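PDB 5H03: binary enterotoxin of Clostridium perfringens component a from Clostridium perfringens, which probably transfers ADP-ribose from NAD(+) to actin, as the enzymatic component of a two-part enterotoxin of the iota-toxin type. Local coordinates for residues D130-Q135 and I209-F214; I294-M299 and V343-I348; K353-L358 and T409-I414. All coordinates share one frame; numbering follows the deposited sequence.

Contact 1. Residues D130-Q135 and I209-F214; sequences DTNFIQ and IKQLNF
Gln211 NE2 donates to a water at 2.8 Å and makes a weak bond to Ser185 OG; Ile134 CG1 packs against it, 3.3 Å from NE2, without bonding. The same water donates to Asn132 O, so it ties a side-chain amide to the backbone of strand 132-134. This is an edge strand of the mixed five-stranded sheet in the first of two ADP-ribosyltransferase-like units, and Gln211 sits in the loop that leaves strand 199-209 and heads for helix 218-234. Strand 185-196 runs between the two and bonds to both through its backbone, Leu186 to Phe133 and Ser185 to Ile209; the contact reaches past the intervening strand through side chains and one water, with no direct backbone-to-backbone bond between the two segments.

The other end of the Gln211 amide takes the direct bond. Asn132 ND2 donates to Gln211 OE1 at 3.0 Å, nearly straight at 165°. The oxygen lies in the plane of the Asn132 amide, whereas the nitrogen stands above the carbonyl plane of Gln211, because the two amides are turned 76° apart. A weak bond from His361 ND1 also reaches OE1. Extended beyond CG, the Gln211 chain carries both amide ends across to the strand.

Under the Asn132 amide lies a methyl group. Ile209 CD1 is 3.4 Å from Asn132 CG and almost equally far from OD1 and ND2, so it covers one face of the flat group and limits its tilt. Farther along, Asn213 turns its oxygen to the hydroxyl of Tyr296, while Ile134 CD1 only brushes Asn213 ND2, 4.3 Å away.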
loop_
_atom_site.group_PDB
_atom_site.type_symbol
_atom_site.label_atom_id
_atom_site.label_comp_id
_atom_site.label_asym_id
_atom_site.label_seq_id
_atom_site.Cartn_x
_atom_site.Cartn_y
_atom_site.Cartn_z
ATOM N N ASP A 130 12.050 -1.129 -8.104
ATOM C CA ASP A 130 11.412 -2.411 -7.766
ATOM C C ASP A 130 10.427 -2.247 -6.608
ATOM O O ASP A 130 10.363 -3.082 -5.694
ATOM C CB ASP A 130 12.473 -3.469 -7.421
ATOM C CG ASP A 130 13.518 -3.661 -8.537
ATOM O OD1 ASP A 130 13.133 -3.676 -9.726
ATOM O OD2 ASP A 130 14.737 -3.702 -8.228
ATOM N N THR A 131 9.650 -1.163 -6.652
ATOM C CA THR A 131 8.740 -0.793 -5.572
ATOM C C THR A 131 7.499 -0.150 -6.176
ATOM O O THR A 131 7.622 0.757 -7.006
ATOM C CB THR A 131 9.402 0.201 -4.590
ATOM O OG1 THR A 131 10.689 -0.282 -4.153
ATOM C CG2 THR A 131 8.510 0.443 -3.366
ATOM N N ASN A 132 6.319 -0.612 -5.770
ATOM C CA ASN A 132 5.073 0.122 -5.997
ATOM C C ASN A 132 4.684 0.782 -4.671
ATOM O O ASN A 132 4.338 0.086 -3.715
ATOM C CB ASN A 132 3.965 -0.792 -6.521
ATOM C CG ASN A 132 4.288 -1.379 -7.883
ATOM O OD1 ASN A 132 5.084 -0.816 -8.644
ATOM N ND2 ASN A 132 3.674 -2.517 -8.200
ATOM N N PHE A 133 4.765 2.120 -4.609
ATOM C CA PHE A 133 4.390 2.874 -3.402
ATOM C C PHE A 133 2.884 3.113 -3.393
ATOM O O PHE A 133 2.361 3.932 -4.157
ATOM C CB PHE A 133 5.149 4.203 -3.285
ATOM C CG PHE A 133 6.640 4.057 -3.070
ATOM C CD1 PHE A 133 7.162 3.906 -1.793
ATOM C CD2 PHE A 133 7.524 4.079 -4.152
ATOM C CE1 PHE A 133 8.548 3.760 -1.594
ATOM C CE2 PHE A 133 8.891 3.926 -3.962
ATOM C CZ PHE A 133 9.402 3.762 -2.673
ATOM N N ILE A 134 2.179 2.362 -2.546
ATOM C CA ILE A 134 0.733 2.506 -2.426
ATOM C C ILE A 134 0.384 3.891 -1.917
ATOM O O ILE A 134 0.991 4.395 -0.971
ATOM C CB ILE A 134 0.157 1.419 -1.504
ATOM C CG1 ILE A 134 0.404 0.038 -2.119
ATOM C CG2 ILE A 134 -1.294 1.724 -1.164
ATOM C CD1 ILE A 134 0.055 -1.124 -1.213
ATOM N N GLN A 135 -0.582 4.521 -2.564
ATOM C CA GLN A 135 -1.061 5.829 -2.189
ATOM C C GLN A 135 -2.432 5.650 -1.547
ATOM O O GLN A 135 -3.387 5.213 -2.201
ATOM C CB GLN A 135 -1.109 6.734 -3.412
ATOM C CG GLN A 135 0.244 6.804 -4.147
ATOM C CD GLN A 135 1.372 7.453 -3.306
ATOM O OE1 GLN A 135 1.315 8.652 -2.973
ATOM N NE2 GLN A 135 2.424 6.667 -3.008
ATOM N N ILE A 209 -0.168 3.606 -11.231
ATOM C CA ILE A 209 -0.576 2.269 -11.636
ATOM C C ILE A 209 -1.584 1.736 -10.615
ATOM O O ILE A 209 -1.642 2.185 -9.467
ATOM C CB ILE A 209 0.640 1.346 -11.737
ATOM C CG1 ILE A 209 1.334 1.294 -10.385
ATOM C CG2 ILE A 209 1.655 1.890 -12.791
ATOM C CD1 ILE A 209 2.019 -0.046 -10.079
ATOM N N LYS A 210 -2.385 0.758 -11.037
ATOM C CA LYS A 210 -3.367 0.139 -10.147
ATOM C C LYS A 210 -3.040 -1.324 -9.892
ATOM O O LYS A 210 -3.275 -2.160 -10.755
ATOM C CB LYS A 210 -4.771 0.260 -10.725
ATOM C CG LYS A 210 -5.867 -0.002 -9.685
ATOM C CD LYS A 210 -7.163 0.603 -10.149
ATOM C CE LYS A 210 -8.310 0.225 -9.258
ATOM N NZ LYS A 210 -9.510 1.027 -9.671
ATOM N N GLN A 211 -2.535 -1.648 -8.707
ATOM C CA GLN A 211 -2.327 -3.054 -8.396
ATOM C C GLN A 211 -3.571 -3.671 -7.746
ATOM O O GLN A 211 -4.425 -2.982 -7.177
ATOM C CB GLN A 211 -1.098 -3.288 -7.509
ATOM C CG GLN A 211 -0.651 -2.177 -6.595
ATOM C CD GLN A 211 0.677 -2.495 -5.928
ATOM O OE1 GLN A 211 1.428 -3.379 -6.383
ATOM N NE2 GLN A 211 0.995 -1.762 -4.859
ATOM N N LEU A 212 -3.651 -5.006 -7.839
ATOM C CA LEU A 212 -4.749 -5.760 -7.246
ATOM C C LEU A 212 -4.630 -5.685 -5.732
ATOM O O LEU A 212 -3.605 -6.084 -5.172
ATOM C CB LEU A 212 -4.713 -7.215 -7.712
ATOM C CG LEU A 212 -5.933 -8.097 -7.436
ATOM C CD1 LEU A 212 -7.217 -7.359 -7.759
ATOM C CD2 LEU A 212 -5.833 -9.379 -8.237
ATOM N N ASN A 213 -5.678 -5.172 -5.073
ATOM C CA ASN A 213 -5.684 -4.987 -3.611
ATOM C C ASN A 213 -7.149 -4.858 -3.177
ATOM O O ASN A 213 -7.716 -3.763 -3.230
ATOM C CB ASN A 213 -4.874 -3.739 -3.237
ATOM C CG ASN A 213 -4.805 -3.497 -1.734
ATOM O OD1 ASN A 213 -5.440 -4.203 -0.959
ATOM N ND2 ASN A 213 -4.022 -2.477 -1.312
ATOM N N PHE A 214 -7.727 -5.964 -2.703
ATOM C CA PHE A 214 -9.166 -5.998 -2.441
ATOM C C PHE A 214 -9.585 -5.169 -1.229
ATOM O O PHE A 214 -10.726 -4.712 -1.184
ATOM C CB PHE A 214 -9.638 -7.447 -2.282
ATOM C CG PHE A 214 -9.388 -8.297 -3.495
ATOM C CD1 PHE A 214 -10.165 -8.140 -4.632
ATOM C CD2 PHE A 214 -8.382 -9.242 -3.504
ATOM C CE1 PHE A 214 -9.941 -8.908 -5.739
ATOM C CE2 PHE A 214 -8.165 -10.018 -4.623
ATOM C CZ PHE A 214 -8.936 -9.848 -5.734
HETATM O O HOH W 1 3.053 -2.291 -3.099
#

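Contact 2. Residues I294-M299 and V343-I348; sequences ITYRRM and VLSNNI
Arg298 starts out with CG beside its backbone N, then bends sharply at the next bond (chi2 -91°), and the turn lays its guanidinium along Ser345 to Asn347. Tyr296, two residues earlier on the same side of strand 293-299, also has CG beside the backbone N (chi1 -55°), which sets its ring over Ser345. The strand is an edge strand of the second ADP-ribosyltransferase-like sheet; 343-348 is the loop after strand 339-342.

Ser345 CB sits over a face of the Tyr296 ring, 3.8 Å from its centroid, a CH-pi contact, while Val343 O comes to the ring edge. The phenol oxygen bonds instead to Asn213 OD1. Arg298 NH2 donates to Ser345 O at 2.8 Å; that oxygen lies in the guanidinium plane, although the bond is bent at 132°. Over one face the Asn347 amide stacks, its plane only 13° away, with OD1 3.2 Å from Arg298 NH1 but too poorly angled to bond. A water joins Ile294 O to Val343 O at the other end.

Both arginines here are NADH-binding residues: Arg297 turns away from the loop, whereas Arg298 packs into it. With NH2 shared between Ser345 O and Phe59 O and one face against an amide, the buried Arg298 guanidinium is fixed in tilt and rotation, and the carbonyl dipoles would be expected to offset part of its charge.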
loop_
_atom_site.group_PDB
_atom_site.type_symbol
_atom_site.label_atom_id
_atom_site.label_comp_id
_atom_site.label_asym_id
_atom_site.label_seq_id
_atom_site.Cartn_x
_atom_site.Cartn_y
_atom_site.Cartn_z
ATOM N N ILE A 294 -1.590 -7.384 -3.402
ATOM C CA ILE A 294 -1.256 -6.952 -2.047
ATOM C C ILE A 294 -1.886 -7.895 -1.028
ATOM O O ILE A 294 -3.087 -8.183 -1.093
ATOM C CB ILE A 294 -1.712 -5.502 -1.819
ATOM C CG1 ILE A 294 -1.190 -4.599 -2.956
ATOM C CG2 ILE A 294 -1.306 -5.050 -0.435
ATOM C CD1 ILE A 294 0.306 -4.627 -3.085
ATOM N N THR A 295 -1.082 -8.383 -0.085
ATOM C CA THR A 295 -1.581 -9.195 1.015
ATOM C C THR A 295 -1.205 -8.558 2.352
ATOM O O THR A 295 -0.395 -7.626 2.426
ATOM C CB THR A 295 -1.067 -10.644 0.945
ATOM O OG1 THR A 295 0.348 -10.677 1.174
ATOM C CG2 THR A 295 -1.394 -11.233 -0.389
ATOM N N TYR A 296 -1.853 -9.044 3.408
ATOM C CA TYR A 296 -1.736 -8.439 4.727
ATOM C C TYR A 296 -1.441 -9.490 5.782
ATOM O O TYR A 296 -1.847 -10.650 5.671
ATOM C CB TYR A 296 -3.002 -7.699 5.110
ATOM C CG TYR A 296 -3.428 -6.655 4.109
ATOM C CD1 TYR A 296 -4.188 -6.999 2.992
ATOM C CD2 TYR A 296 -3.092 -5.308 4.300
ATOM C CE1 TYR A 296 -4.583 -6.028 2.086
ATOM C CE2 TYR A 296 -3.482 -4.339 3.424
ATOM C CZ TYR A 296 -4.221 -4.692 2.320
ATOM O OH TYR A 296 -4.615 -3.715 1.454
ATOM N N ARG A 297 -0.725 -9.063 6.809
ATOM C CA ARG A 297 -0.458 -9.911 7.951
ATOM C C ARG A 297 -0.368 -9.019 9.180
ATOM O O ARG A 297 0.311 -7.983 9.141
ATOM C CB ARG A 297 0.833 -10.712 7.742
ATOM C CG ARG A 297 1.149 -11.574 8.915
ATOM C CD ARG A 297 2.264 -12.542 8.660
ATOM N NE ARG A 297 2.698 -13.056 9.955
ATOM C CZ ARG A 297 2.079 -14.030 10.623
ATOM N NH1 ARG A 297 0.993 -14.618 10.125
ATOM N NH2 ARG A 297 2.556 -14.434 11.788
ATOM N N ARG A 298 -1.073 -9.405 10.252
ATOM C CA ARG A 298 -0.940 -8.740 11.546
ATOM C C ARG A 298 0.161 -9.478 12.294
ATOM O O ARG A 298 -0.014 -10.640 12.684
ATOM C CB ARG A 298 -2.256 -8.759 12.333
ATOM C CG ARG A 298 -3.465 -8.222 11.554
ATOM C CD ARG A 298 -3.675 -6.754 11.751
ATOM N NE ARG A 298 -4.509 -6.150 10.710
ATOM C CZ ARG A 298 -5.144 -4.989 10.854
ATOM N NH1 ARG A 298 -5.053 -4.316 12.004
ATOM N NH2 ARG A 298 -5.863 -4.491 9.859
ATOM N N MET A 299 1.274 -8.800 12.527
ATOM C CA MET A 299 2.487 -9.446 12.998
ATOM C C MET A 299 2.704 -9.258 14.491
ATOM O O MET A 299 2.275 -8.268 15.090
ATOM C CB MET A 299 3.710 -8.939 12.241
ATOM C CG MET A 299 3.730 -9.409 10.789
ATOM S SD MET A 299 5.136 -8.759 9.892
ATOM C CE MET A 299 4.930 -7.036 10.249
ATOM N N VAL A 343 -5.805 -11.586 2.092
ATOM C CA VAL A 343 -5.954 -10.596 1.036
ATOM C C VAL A 343 -6.838 -9.433 1.446
ATOM O O VAL A 343 -7.015 -8.493 0.654
ATOM C CB VAL A 343 -6.481 -11.254 -0.240
ATOM C CG1 VAL A 343 -5.550 -12.407 -0.616
ATOM C CG2 VAL A 343 -7.930 -11.714 -0.034
ATOM N N LEU A 344 -7.413 -9.471 2.648
ATOM C CA LEU A 344 -8.204 -8.370 3.175
ATOM C C LEU A 344 -7.387 -7.531 4.155
ATOM O O LEU A 344 -6.533 -8.042 4.896
ATOM C CB LEU A 344 -9.467 -8.884 3.855
ATOM C CG LEU A 344 -10.387 -9.692 2.940
ATOM C CD1 LEU A 344 -11.592 -10.229 3.714
ATOM C CD2 LEU A 344 -10.818 -8.859 1.748
ATOM N N SER A 345 -7.647 -6.225 4.141
ATOM C CA SER A 345 -6.975 -5.316 5.054
ATOM C C SER A 345 -7.649 -5.277 6.427
ATOM O O SER A 345 -7.090 -4.710 7.374
ATOM C CB SER A 345 -6.936 -3.913 4.454
ATOM O OG SER A 345 -8.221 -3.502 4.004
ATOM N N ASN A 346 -8.805 -5.906 6.559
ATOM C CA ASN A 346 -9.572 -5.847 7.796
ATOM C C ASN A 346 -8.797 -6.363 9.000
ATOM O O ASN A 346 -8.054 -7.347 8.913
ATOM C CB ASN A 346 -10.856 -6.649 7.611
ATOM C CG ASN A 346 -11.757 -6.022 6.593
ATOM O OD1 ASN A 346 -11.562 -6.186 5.389
ATOM N ND2 ASN A 346 -12.762 -5.290 7.066
ATOM N N ASN A 347 -8.960 -5.676 10.129
ATOM C CA ASN A 347 -8.411 -6.210 11.361
ATOM C C ASN A 347 -9.106 -7.542 11.661
ATOM O O ASN A 347 -10.206 -7.805 11.183
ATOM C CB ASN A 347 -8.581 -5.224 12.506
ATOM C CG ASN A 347 -7.683 -5.546 13.663
ATOM O OD1 ASN A 347 -6.835 -6.448 13.573
ATOM N ND2 ASN A 347 -7.844 -4.813 14.763
ATOM N N ILE A 348 -8.443 -8.390 12.445
ATOM C CA ILE A 348 -8.918 -9.745 12.737
ATOM C C ILE A 348 -9.123 -9.923 14.241
ATOM O O ILE A 348 -8.221 -9.646 15.040
ATOM C CB ILE A 348 -7.935 -10.794 12.179
ATOM C CG1 ILE A 348 -7.966 -10.758 10.651
ATOM C CG2 ILE A 348 -8.254 -12.201 12.681
ATOM C CD1 ILE A 348 -9.383 -10.711 10.098
HETATM O O HOH W 2 -5.712 -7.809 -1.855
#

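Contact 3. Residues K353-L358 and T409-I414; sequences KRKLIL and TNKLII
Lys411 runs alongside the backbone of Lys355 and Arg354 and can be followed atom by atom. With CG beside the backbone N (chi1 -67°) and the rest of the chain extended, it heads for the loop before strand 356-362. CB lies 3.7 Å from Lys355 O and also meets Ile357 CD1; CG slides alongside Lys355 CA at 3.8 Å. CD passes Arg354 O, and CE comes to 3.4 Å from Arg354 O. The ammonium NZ then ends on Asp401 in a salt bridge, with Ala352 O and Gly406 O as further acceptors, so three groups hold the tip of a largely buried lysine.

Lys355 leaves at a steep angle to it. Its extended chain crosses Thr409 at about a right angle, CE approaching Thr409 OG1 to 3.6 Å, while that hydroxyl bonds to Asn410 O.

Between these lysines and the end of the segments the backbones form a parallel ladder. Leu412 N donates to Lys355 O at 2.9 Å, almost straight at 176°; Ile357 N donates to Leu412 O, and Ile414 N closes the series on Ile357 O at 2.7 Å. On one face Leu356 and Leu412 lie side by side, pointing the same way, and Leu358 CD1 packs 4.1 Å from Ile414 CG2; Val321 and Phe324 of helix 318-328 cover this side. Ile357 and Ile413 occupy the opposite face, towards Arg298 and Phe59 respectively.

Arg354, an NAD(+)-binding residue, turns away from the partner strand and gives NH1 to Arg298 O. The pair forms the neighbouring parallel strands 356-362 and 409-418 in the mixed five-stranded sheet of the ADP-ribosyltransferase fold, with Arg354, one residue of the nucleotide site, in the loop just before strand 356-362.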
loop_
_atom_site.group_PDB
_atom_site.type_symbol
_atom_site.label_atom_id
_atom_site.label_comp_id
_atom_site.label_asym_id
_atom_site.label_seq_id
_atom_site.Cartn_x
_atom_site.Cartn_y
_atom_site.Cartn_z
ATOM N N LYS A 353 -5.271 -6.615 18.623
ATOM C CA LYS A 353 -4.452 -5.614 19.297
ATOM C C LYS A 353 -3.043 -5.488 18.722
ATOM O O LYS A 353 -2.335 -4.535 19.073
ATOM C CB LYS A 353 -4.382 -5.928 20.789
ATOM C CG LYS A 353 -5.634 -5.493 21.505
ATOM C CD LYS A 353 -5.747 -6.196 22.833
ATOM C CE LYS A 353 -6.754 -5.519 23.736
ATOM N NZ LYS A 353 -6.297 -4.170 24.159
ATOM N N ARG A 354 -2.595 -6.434 17.892
ATOM C CA ARG A 354 -1.272 -6.311 17.286
ATOM C C ARG A 354 -1.136 -4.991 16.535
ATOM O O ARG A 354 -2.045 -4.571 15.816
ATOM C CB ARG A 354 -0.990 -7.478 16.346
ATOM C CG ARG A 354 -0.928 -8.806 17.036
ATOM C CD ARG A 354 -0.327 -9.848 16.122
ATOM N NE ARG A 354 0.019 -11.047 16.869
ATOM C CZ ARG A 354 0.311 -12.222 16.321
ATOM N NH1 ARG A 354 0.300 -12.383 14.995
ATOM N NH2 ARG A 354 0.601 -13.247 17.109
ATOM N N LYS A 355 0.024 -4.345 16.694
ATOM C CA LYS A 355 0.236 -2.996 16.201
ATOM C C LYS A 355 1.107 -2.932 14.957
ATOM O O LYS A 355 1.425 -1.833 14.491
ATOM C CB LYS A 355 0.882 -2.138 17.287
ATOM C CG LYS A 355 0.078 -2.030 18.569
ATOM C CD LYS A 355 0.940 -1.395 19.636
ATOM C CE LYS A 355 0.213 -1.418 20.975
ATOM N NZ LYS A 355 1.081 -0.945 22.076
ATOM N N LEU A 356 1.517 -4.063 14.413
ATOM C CA LEU A 356 2.358 -4.072 13.228
ATOM C C LEU A 356 1.588 -4.793 12.133
ATOM O O LEU A 356 1.332 -6.002 12.232
ATOM C CB LEU A 356 3.703 -4.742 13.505
ATOM C CG LEU A 356 4.573 -4.097 14.576
ATOM C CD1 LEU A 356 5.887 -4.842 14.763
ATOM C CD2 LEU A 356 4.816 -2.641 14.194
ATOM N N ILE A 357 1.224 -4.043 11.096
ATOM C CA ILE A 357 0.435 -4.553 9.990
ATOM C C ILE A 357 1.321 -4.574 8.739
ATOM O O ILE A 357 1.670 -3.522 8.178
ATOM C CB ILE A 357 -0.845 -3.733 9.798
ATOM C CG1 ILE A 357 -1.487 -3.517 11.179
ATOM C CG2 ILE A 357 -1.829 -4.485 8.886
ATOM C CD1 ILE A 357 -2.464 -2.390 11.226
ATOM N N LEU A 358 1.733 -5.778 8.342
ATOM C CA LEU A 358 2.483 -5.965 7.104
ATOM C C LEU A 358 1.535 -5.820 5.920
ATOM O O LEU A 358 0.476 -6.446 5.888
ATOM C CB LEU A 358 3.131 -7.345 7.082
ATOM C CG LEU A 358 4.184 -7.594 5.994
ATOM C CD1 LEU A 358 5.356 -6.654 6.147
ATOM C CD2 LEU A 358 4.646 -9.035 6.028
ATOM N N THR A 409 -4.847 2.560 20.123
ATOM C CA THR A 409 -3.422 2.817 19.971
ATOM C C THR A 409 -3.045 3.159 18.531
ATOM O O THR A 409 -3.770 2.862 17.577
ATOM C CB THR A 409 -2.631 1.581 20.438
ATOM O OG1 THR A 409 -1.222 1.800 20.267
ATOM C CG2 THR A 409 -3.057 0.380 19.625
ATOM N N ASN A 410 -1.903 3.826 18.395
ATOM C CA ASN A 410 -1.285 3.974 17.091
ATOM C C ASN A 410 -0.863 2.599 16.571
ATOM O O ASN A 410 -0.488 1.713 17.345
ATOM C CB ASN A 410 -0.055 4.873 17.185
ATOM C CG ASN A 410 -0.318 6.298 16.758
ATOM O OD1 ASN A 410 -1.461 6.745 16.647
ATOM N ND2 ASN A 410 0.754 7.022 16.504
ATOM N N LYS A 411 -0.940 2.412 15.252
ATOM C CA LYS A 411 -0.443 1.196 14.628
ATOM C C LYS A 411 0.365 1.554 13.383
ATOM O O LYS A 411 0.129 2.588 12.748
ATOM C CB LYS A 411 -1.608 0.245 14.292
ATOM C CG LYS A 411 -2.302 -0.309 15.521
ATOM C CD LYS A 411 -3.444 -1.252 15.185
ATOM C CE LYS A 411 -4.022 -1.843 16.465
ATOM N NZ LYS A 411 -5.268 -2.597 16.177
ATOM N N LEU A 412 1.299 0.680 13.020
ATOM C CA LEU A 412 2.208 0.902 11.896
ATOM C C LEU A 412 1.839 0.005 10.727
ATOM O O LEU A 412 1.775 -1.226 10.871
ATOM C CB LEU A 412 3.665 0.644 12.291
ATOM C CG LEU A 412 4.258 1.503 13.403
ATOM C CD1 LEU A 412 5.736 1.233 13.519
ATOM C CD2 LEU A 412 4.011 2.952 13.066
ATOM N N ILE A 413 1.627 0.622 9.571
ATOM C CA ILE A 413 1.424 -0.098 8.319
ATOM C C ILE A 413 2.789 -0.254 7.666
ATOM O O ILE A 413 3.397 0.741 7.268
ATOM C CB ILE A 413 0.454 0.646 7.400
ATOM C CG1 ILE A 413 -0.891 0.789 8.105
ATOM C CG2 ILE A 413 0.275 -0.139 6.104
ATOM C CD1 ILE A 413 -1.875 1.675 7.383
ATOM N N ILE A 414 3.306 -1.483 7.626
ATOM C CA ILE A 414 4.643 -1.754 7.099
ATOM C C ILE A 414 4.548 -2.258 5.660
ATOM O O ILE A 414 4.370 -3.457 5.412
ATOM C CB ILE A 414 5.399 -2.742 7.984
ATOM C CG1 ILE A 414 5.447 -2.234 9.430
ATOM C CG2 ILE A 414 6.797 -3.006 7.429
ATOM C CD1 ILE A 414 6.155 -3.218 10.357
#

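Contacts 2 and 3 share one sheet: strand 293-299 lies antiparallel to 356-362, with Arg297 O 2.7 Å from Leu358 N and Met299 N 2.8 Å from Leu356 O, and their centres are about 11 Å apart. Both bear on the nucleotide site, contact 2 through Arg297 and Arg298 and contact 3 through Arg354. Contact 1 belongs to the first sheet, which has the same strand order, and its loop touches contact 2: Leu212 O is 3.0 Å from Ile294 N and Asn213 OD1 is 2.6 Å from Tyr296 OH. It lies about 15 Å from contact 2, centre to centre, and does not touch contact 3, whose nearest atoms are about 7 Å away.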